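Local coordinates for protein succinyl-CoA:3-ketoacid coenzyme A transferase subunit B (Helicobacter pylori, PDB 3RRL) that serves as one subunit of an enzyme that transfers coenzyme A from succinyl-CoA to a 3-oxo acid, giving a 3-oxoacyl-CoA and succinate, at residues 4-9 / 23-28; 56-61 / 67-72; 99-104 / 112-117. One frame throughout, in Å; residues are numbered along the deposited sequence.

Interaction 1 of 3, residues 4-9 / 23-28; sequences AIIKRA and IGLPTL
This is a small, purely apolar contact in which Ile5 and Ile6, on the N-terminal helix 2-10, meet Leu25 and Leu28 in the turn that follows strand 18-21. Ile6 does most of the work. Its CG1 lies beside the backbone N (chi1 -73°), and from there CD1 extends off the helix to reach Leu28 CB at 3.6 Å, with Leu28 CD1 equally close. The same methyl also meets Leu25 CD2, at 3.8 Å, so the delta methyl at the end of the longer isoleucine branch lies against both leucines. Ile5, the residue before it on the helix, adds a looser touch from its CD1 to Leu25 CD1 at 4.3 Å. Helix and turn belong to the alpha/beta core of the coenzyme A transferase fold, and both are laid against the central sheet: Ile5, Ala9 and Leu25 all rest on Ile138 of strand 134-138. The turn holds its own shape. Gly24, whose positive phi of 85° suits glycine, offers its O to Thr27 OG1 at 2.6 Å and also to Thr27 N, while Leu28 N bonds to Leu25 O at 2.8 Å. Threonine suits this place because its short side chain carries a hydroxyl back to the carbonyl three residues earlier, in that carbonyl's plane.

Interaction 2 of 3, residues 56-61 / 67-72; sequences GSVDAD and KETITV
Two irregular pieces of one long loop, extended around Val58-Asp59 and Thr69-Ile70, come closest at Val58 and Thr69, whose CA atoms are 6.5 Å apart; strand 72-73 begins only at the end of the second. The direct side-chain contact is a single pair of methyls: Val58 CG1 meets Thr69 CG2 at 3.9 Å, the two side chains lying askew to each other. Thr69 CG2 also comes alongside the carbonyl O of Asp59. With chi1 at 57°, Thr69 keeps OG1 between its backbone N and carbonyl carbon, while CG2 swings to the side of the valine. A threonine therefore answers two demands at once, since its methyl packs within the loop and its hydroxyl is hydrogen-bonded to the backbone of the other protein of the assembly.

Beyond the methyls, the two backbones are linked through water. Ile70 O is reached by two waters, one of which lies 2.7 Å from Ser57 O, the other 3.0 Å from Asp59 O. The second water is 2.6 Å from Ile70 O, so that one carbonyl can be bridged to both, though the waters have more acceptors within reach than protons and not every bond need exist at once.

Aspartate suits position 59 because its short carboxylate can fold back on the chain: Asp59 OD1 takes the N-H of Asp61 at 3.0 Å, approached from above the carboxylate plane, 46° out of it. Asp59 OD2 forms a salt bridge to a basic side chain of the other protein, and Asp61 OD2 pairs there with basic side chains too. The Asp59-Asp61 bond defines an Asx turn in this loop between strands 46-49 and 72-73, at a mixed interface where aspartate salt bridges sit among apolar contacts from Val58, Ala60 and Thr69.

Interaction 3 of 3, residues 99-104 / 112-117; sequences GGMEVS and WMIPKK
Ile114, whose side chain meets Met101 across a beta hairpin, gives its carbonyl O to Lys117 N at 3.0 Å, closing a tight turn through Pro115 and Lys116, although Lys117 is poorly ordered. The backbone angles fit type II, with proline at the second position and Lys116 at a positive phi of 56°. Side chains then make the cross-hairpin contact. Met101, a selenomethionine, carries its SE against Ile114 CG1 at 3.4 Å, a snug approach, and Ile114 lays its whole CG1-CD1 arm against the selenium. A bend at chi3 (-62°) turns the terminal methyl off the line of the chain, and CE comes to lie over the backbone, 3.5 Å from both Trp112 N and Met113 N. A long, flexible methionine side chain, here with selenium replacing sulfur, suits this place: Met101 pairs through its own backbone with Ala110, yet reaches Trp112-Ile114 farther along the partner strand, where the nearest CA atoms are 8.2 Å apart. The side chain of Trp112 takes the other direction: Met113 CB covers one face of its indole near the rim, and NE1 bonds to Leu158 O. Met101 and Glu102 both pair with Ala110, forming a classic beta bulge. The contact thus lies at the open end of the hairpin 102-104/109-114, with strands 118-119 and 150-151 at the outer sides of the small mixed sheet.

Overall arrangement
The three contacts follow one another along the chain, each closing before the next opens, and all belong to the coenzyme A transferase domain. Interaction 1 is nearest the middle, about 8 Å from the centre of the chain, where helix and turn cover the central sheet. Interaction 3 lies about 18 Å from it between centres, in the small four-stranded sheet, yet the two touch: Pro26 CG packs on Gly99 N at 3.6 Å, so the loop after strand 18-21 meets the end of strand 95-98. Interaction 2 is about 22 Å from interaction 1 and 30 Å from interaction 3 between centres; its separate, peripheral loop contacts the other protein.

Interaction 1 of 3, residues 4-9 / 23-28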
# COMPACT_ATOMS: atom_id res chain seq x y z
N ALA B 4 -3.55 -14.36 38.14
CA ALA B 4 -2.25 -15.03 37.97
C ALA B 4 -1.84 -15.09 36.50
O ALA B 4 -0.65 -15.04 36.17
CB ALA B 4 -2.27 -16.42 38.59
N ILE B 5 -2.83 -15.19 35.61
CA ILE B 5 -2.57 -15.23 34.18
C ILE B 5 -2.06 -13.88 33.69
O ILE B 5 -1.04 -13.78 33.01
CB ILE B 5 -3.85 -15.56 33.40
CG1 ILE B 5 -4.39 -16.94 33.81
CG2 ILE B 5 -3.60 -15.50 31.92
CD1 ILE B 5 -5.72 -17.31 33.16
N ILE B 6 -2.80 -12.83 34.05
CA ILE B 6 -2.52 -11.49 33.58
C ILE B 6 -1.17 -10.99 34.06
O ILE B 6 -0.33 -10.57 33.27
CB ILE B 6 -3.64 -10.53 34.01
CG1 ILE B 6 -4.90 -10.80 33.18
CG2 ILE B 6 -3.20 -9.07 33.87
CD1 ILE B 6 -6.17 -10.29 33.82
N LYS B 7 -0.96 -11.06 35.37
CA LYS B 7 0.30 -10.65 35.97
C LYS B 7 1.51 -11.42 35.42
O LYS B 7 2.60 -10.85 35.30
CB LYS B 7 0.23 -10.74 37.50
CG LYS B 7 -0.70 -9.67 38.07
CD LYS B 7 -0.62 -9.55 39.58
CE LYS B 7 -1.52 -8.42 40.06
NZ LYS B 7 -1.55 -8.29 41.55
N ARG B 8 1.33 -12.69 35.07
CA ARG B 8 2.44 -13.46 34.50
C ARG B 8 2.67 -13.03 33.06
O ARG B 8 3.81 -12.91 32.60
CB ARG B 8 2.17 -14.97 34.60
CG ARG B 8 3.24 -15.84 33.94
CD ARG B 8 4.64 -15.54 34.48
NE ARG B 8 5.68 -16.28 33.76
CZ ARG B 8 6.19 -15.89 32.59
NH1 ARG B 8 7.12 -16.62 32.00
NH2 ARG B 8 5.78 -14.77 32.01
N ALA B 9 1.58 -12.78 32.34
CA ALA B 9 1.67 -12.28 30.97
C ALA B 9 2.38 -10.93 30.92
O ALA B 9 3.13 -10.65 29.98
CB ALA B 9 0.28 -12.16 30.37
N ILE B 23 -8.51 -8.60 21.95
CA ILE B 23 -9.64 -8.31 22.83
C ILE B 23 -9.80 -9.40 23.88
O ILE B 23 -9.28 -10.52 23.72
CB ILE B 23 -10.95 -8.15 22.04
CG1 ILE B 23 -11.23 -9.39 21.20
CG2 ILE B 23 -10.91 -6.90 21.18
CD1 ILE B 23 -12.50 -9.28 20.38
N GLY B 24 -10.52 -9.08 24.94
CA GLY B 24 -10.70 -10.03 26.03
C GLY B 24 -9.53 -9.95 26.99
O GLY B 24 -9.01 -8.87 27.26
N LEU B 25 -9.12 -11.10 27.52
CA LEU B 25 -8.08 -11.14 28.54
C LEU B 25 -6.88 -10.23 28.25
O LEU B 25 -6.52 -9.40 29.08
CB LEU B 25 -7.61 -12.57 28.79
CG LEU B 25 -8.22 -13.22 30.04
CD1 LEU B 25 -7.57 -14.56 30.35
CD2 LEU B 25 -8.08 -12.26 31.21
N PRO B 26 -6.27 -10.38 27.06
CA PRO B 26 -5.03 -9.66 26.75
C PRO B 26 -5.08 -8.16 27.04
O PRO B 26 -4.08 -7.59 27.48
CB PRO B 26 -4.84 -9.90 25.25
CG PRO B 26 -5.47 -11.24 25.03
CD PRO B 26 -6.68 -11.24 25.94
N THR B 27 -6.23 -7.53 26.80
CA THR B 27 -6.33 -6.09 27.02
C THR B 27 -6.01 -5.74 28.47
O THR B 27 -5.47 -4.69 28.76
CB THR B 27 -7.72 -5.56 26.65
OG1 THR B 27 -8.71 -6.26 27.41
CG2 THR B 27 -7.99 -5.76 25.17
N LEU B 28 -6.34 -6.65 29.38
CA LEU B 28 -6.10 -6.41 30.79
C LEU B 28 -4.62 -6.28 31.14
O LEU B 28 -4.27 -5.68 32.16
CB LEU B 28 -6.77 -7.49 31.64
CG LEU B 28 -8.29 -7.34 31.63
CD1 LEU B 28 -8.95 -8.28 32.62
CD2 LEU B 28 -8.68 -5.89 31.90

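Interaction 2 of 3, residues 56-61 / 67-72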
# COMPACT_ATOMS: atom_id res chain seq x y z
N GLY B 56 -15.41 14.40 28.61
CA GLY B 56 -15.34 15.62 27.82
C GLY B 56 -14.27 15.58 26.75
O GLY B 56 -14.30 16.36 25.79
N SER B 57 -13.29 14.70 26.92
CA SER B 57 -12.29 14.43 25.90
C SER B 57 -12.68 13.21 25.06
O SER B 57 -11.91 12.73 24.23
CB SER B 57 -10.90 14.24 26.51
OG SER B 57 -10.34 15.49 26.88
N VAL B 58 -13.88 12.69 25.31
CA VAL B 58 -14.43 11.58 24.54
C VAL B 58 -14.52 11.95 23.06
O VAL B 58 -15.06 13.00 22.70
CB VAL B 58 -15.83 11.19 25.04
CG1 VAL B 58 -16.39 10.05 24.21
CG2 VAL B 58 -15.77 10.81 26.51
N ASP B 59 -13.99 11.09 22.19
CA ASP B 59 -14.00 11.36 20.75
C ASP B 59 -14.39 10.10 19.99
O ASP B 59 -13.66 9.11 20.03
CB ASP B 59 -12.62 11.86 20.31
CG ASP B 59 -12.57 12.28 18.85
OD1 ASP B 59 -13.52 11.98 18.10
OD2 ASP B 59 -11.55 12.89 18.45
N ALA B 60 -15.52 10.14 19.30
CA ALA B 60 -16.05 8.96 18.62
C ALA B 60 -15.12 8.46 17.52
O ALA B 60 -15.10 7.27 17.20
CB ALA B 60 -17.42 9.26 18.04
N ASP B 61 -14.36 9.38 16.92
CA ASP B 61 -13.45 9.01 15.84
C ASP B 61 -12.21 8.28 16.36
O ASP B 61 -11.39 7.80 15.59
CB ASP B 61 -13.01 10.25 15.05
CG ASP B 61 -14.11 10.79 14.14
OD1 ASP B 61 -15.05 10.03 13.81
OD2 ASP B 61 -14.04 11.97 13.76
N LYS B 67 -13.82 -1.16 20.01
CA LYS B 67 -14.82 -0.10 19.85
C LYS B 67 -14.98 0.76 21.10
O LYS B 67 -16.03 1.35 21.33
CB LYS B 67 -16.18 -0.68 19.43
CG LYS B 67 -16.11 -1.82 18.43
CD LYS B 67 -15.36 -1.42 17.17
CE LYS B 67 -15.35 -2.55 16.13
NZ LYS B 67 -14.46 -3.70 16.49
N GLU B 68 -13.92 0.83 21.91
CA GLU B 68 -13.91 1.67 23.10
C GLU B 68 -13.24 3.01 22.80
O GLU B 68 -12.28 3.07 22.03
CB GLU B 68 -13.17 0.98 24.23
CG GLU B 68 -13.70 -0.41 24.56
CD GLU B 68 -12.94 -1.06 25.71
OE1 GLU B 68 -11.73 -0.79 25.86
OE2 GLU B 68 -13.57 -1.85 26.46
N THR B 69 -13.75 4.08 23.41
CA THR B 69 -13.14 5.39 23.23
C THR B 69 -11.84 5.49 24.01
O THR B 69 -11.78 5.12 25.19
CB THR B 69 -14.08 6.52 23.68
OG1 THR B 69 -14.46 6.31 25.05
CG2 THR B 69 -15.32 6.55 22.80
N ILE B 70 -10.80 5.99 23.35
CA ILE B 70 -9.46 6.05 23.95
C ILE B 70 -8.77 7.37 23.67
O ILE B 70 -9.36 8.28 23.09
CB ILE B 70 -8.55 4.93 23.40
CG1 ILE B 70 -8.47 5.01 21.88
CG2 ILE B 70 -9.06 3.57 23.83
CD1 ILE B 70 -7.42 4.08 21.27
N THR B 71 -7.52 7.48 24.10
CA THR B 71 -6.66 8.59 23.69
C THR B 71 -5.40 8.03 23.05
O THR B 71 -5.25 6.81 22.91
CB THR B 71 -6.27 9.49 24.86
OG1 THR B 71 -5.46 8.75 25.78
CG2 THR B 71 -7.53 10.01 25.58
N VAL B 72 -4.49 8.92 22.66
CA VAL B 72 -3.22 8.51 22.09
C VAL B 72 -2.08 9.08 22.93
O VAL B 72 -2.25 10.11 23.58
CB VAL B 72 -3.06 9.00 20.63
CG1 VAL B 72 -4.14 8.41 19.76
CG2 VAL B 72 -3.11 10.51 20.56
O HOH W 1 -9.87 11.31 23.09
O HOH W 2 -11.73 8.98 22.33

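Interaction 3 of 3, residues 99-104 / 112-117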
# COMPACT_ATOMS: atom_id res chain seq x y z
N GLY B 99 -6.21 -14.34 23.43
CA GLY B 99 -6.95 -15.33 24.19
C GLY B 99 -7.15 -16.55 23.32
O GLY B 99 -6.86 -16.51 22.13
N GLY B 100 -7.61 -17.65 23.91
CA GLY B 100 -7.91 -18.83 23.12
C GLY B 100 -8.99 -19.69 23.74
O GLY B 100 -9.21 -19.66 24.96
N MSE B 101 -9.71 -20.41 22.90
CA MSE B 101 -10.60 -21.47 23.37
C MSE B 101 -9.89 -22.82 23.53
O MSE B 101 -10.19 -23.58 24.45
CB MSE B 101 -11.83 -21.55 22.49
CG MSE B 101 -12.61 -20.24 22.51
SE MSE B 101 -14.04 -20.19 21.21
CE MSE B 101 -12.97 -20.35 19.60
N GLU B 102 -8.97 -23.11 22.63
CA GLU B 102 -8.14 -24.30 22.71
C GLU B 102 -6.75 -24.02 22.19
O GLU B 102 -6.57 -23.20 21.30
CB GLU B 102 -8.73 -25.44 21.87
CG GLU B 102 -9.92 -26.16 22.45
CD GLU B 102 -10.50 -27.13 21.46
OE1 GLU B 102 -10.09 -27.11 20.30
OE2 GLU B 102 -11.38 -27.92 21.82
N VAL B 103 -5.76 -24.70 22.73
CA VAL B 103 -4.43 -24.72 22.17
C VAL B 103 -4.00 -26.18 22.09
O VAL B 103 -4.13 -26.91 23.03
CB VAL B 103 -3.42 -23.95 23.00
CG1 VAL B 103 -2.07 -24.04 22.38
CG2 VAL B 103 -3.86 -22.52 23.17
N SER B 104 -3.49 -26.58 20.94
CA SER B 104 -3.01 -27.94 20.73
C SER B 104 -1.53 -28.08 21.05
O SER B 104 -0.82 -27.10 21.11
CB SER B 104 -3.32 -28.41 19.32
OG SER B 104 -2.23 -28.15 18.47
N TRP B 112 -11.55 -18.24 17.17
CA TRP B 112 -12.56 -17.45 16.48
C TRP B 112 -13.95 -18.04 16.31
O TRP B 112 -14.90 -17.32 16.08
CB TRP B 112 -12.03 -17.02 15.12
CG TRP B 112 -11.89 -18.12 14.15
CD1 TRP B 112 -10.90 -19.03 14.11
CD2 TRP B 112 -12.75 -18.42 13.06
NE1 TRP B 112 -11.09 -19.89 13.08
CE2 TRP B 112 -12.22 -19.53 12.41
CE3 TRP B 112 -13.93 -17.85 12.58
CZ2 TRP B 112 -12.82 -20.08 11.30
CZ3 TRP B 112 -14.52 -18.41 11.49
CH2 TRP B 112 -13.97 -19.51 10.86
N MSE B 113 -14.07 -19.35 16.39
CA MSE B 113 -15.35 -19.95 16.13
C MSE B 113 -15.72 -21.19 16.95
O MSE B 113 -14.91 -22.08 17.14
CB MSE B 113 -15.42 -20.29 14.65
CG MSE B 113 -16.49 -21.25 14.26
SE MSE B 113 -16.50 -21.49 12.35
CE MSE B 113 -17.93 -20.27 11.92
N ILE B 114 -16.97 -21.25 17.38
CA ILE B 114 -17.58 -22.47 17.90
C ILE B 114 -18.78 -22.82 17.02
O ILE B 114 -19.76 -22.08 16.99
CB ILE B 114 -18.05 -22.30 19.35
CG1 ILE B 114 -16.89 -21.83 20.24
CG2 ILE B 114 -18.64 -23.60 19.88
CD1 ILE B 114 -17.32 -21.44 21.65
N PRO B 115 -18.71 -23.97 16.32
CA PRO B 115 -19.73 -24.34 15.33
C PRO B 115 -21.16 -24.23 15.86
O PRO B 115 -21.45 -24.70 16.96
CB PRO B 115 -19.41 -25.80 15.04
CG PRO B 115 -17.95 -25.92 15.29
CD PRO B 115 -17.65 -24.98 16.42
N LYS B 116 -22.02 -23.59 15.08
CA LYS B 116 -23.46 -23.52 15.36
C LYS B 116 -23.74 -22.95 16.74
O LYS B 116 -24.83 -23.14 17.28
CB LYS B 116 -24.10 -24.90 15.21
N LYS B 117 -22.76 -22.26 17.31
CA LYS B 117 -22.93 -21.60 18.60
C LYS B 117 -22.42 -20.18 18.54
O LYS B 117 -23.19 -19.22 18.58
CB LYS B 117 -22.23 -22.40 19.71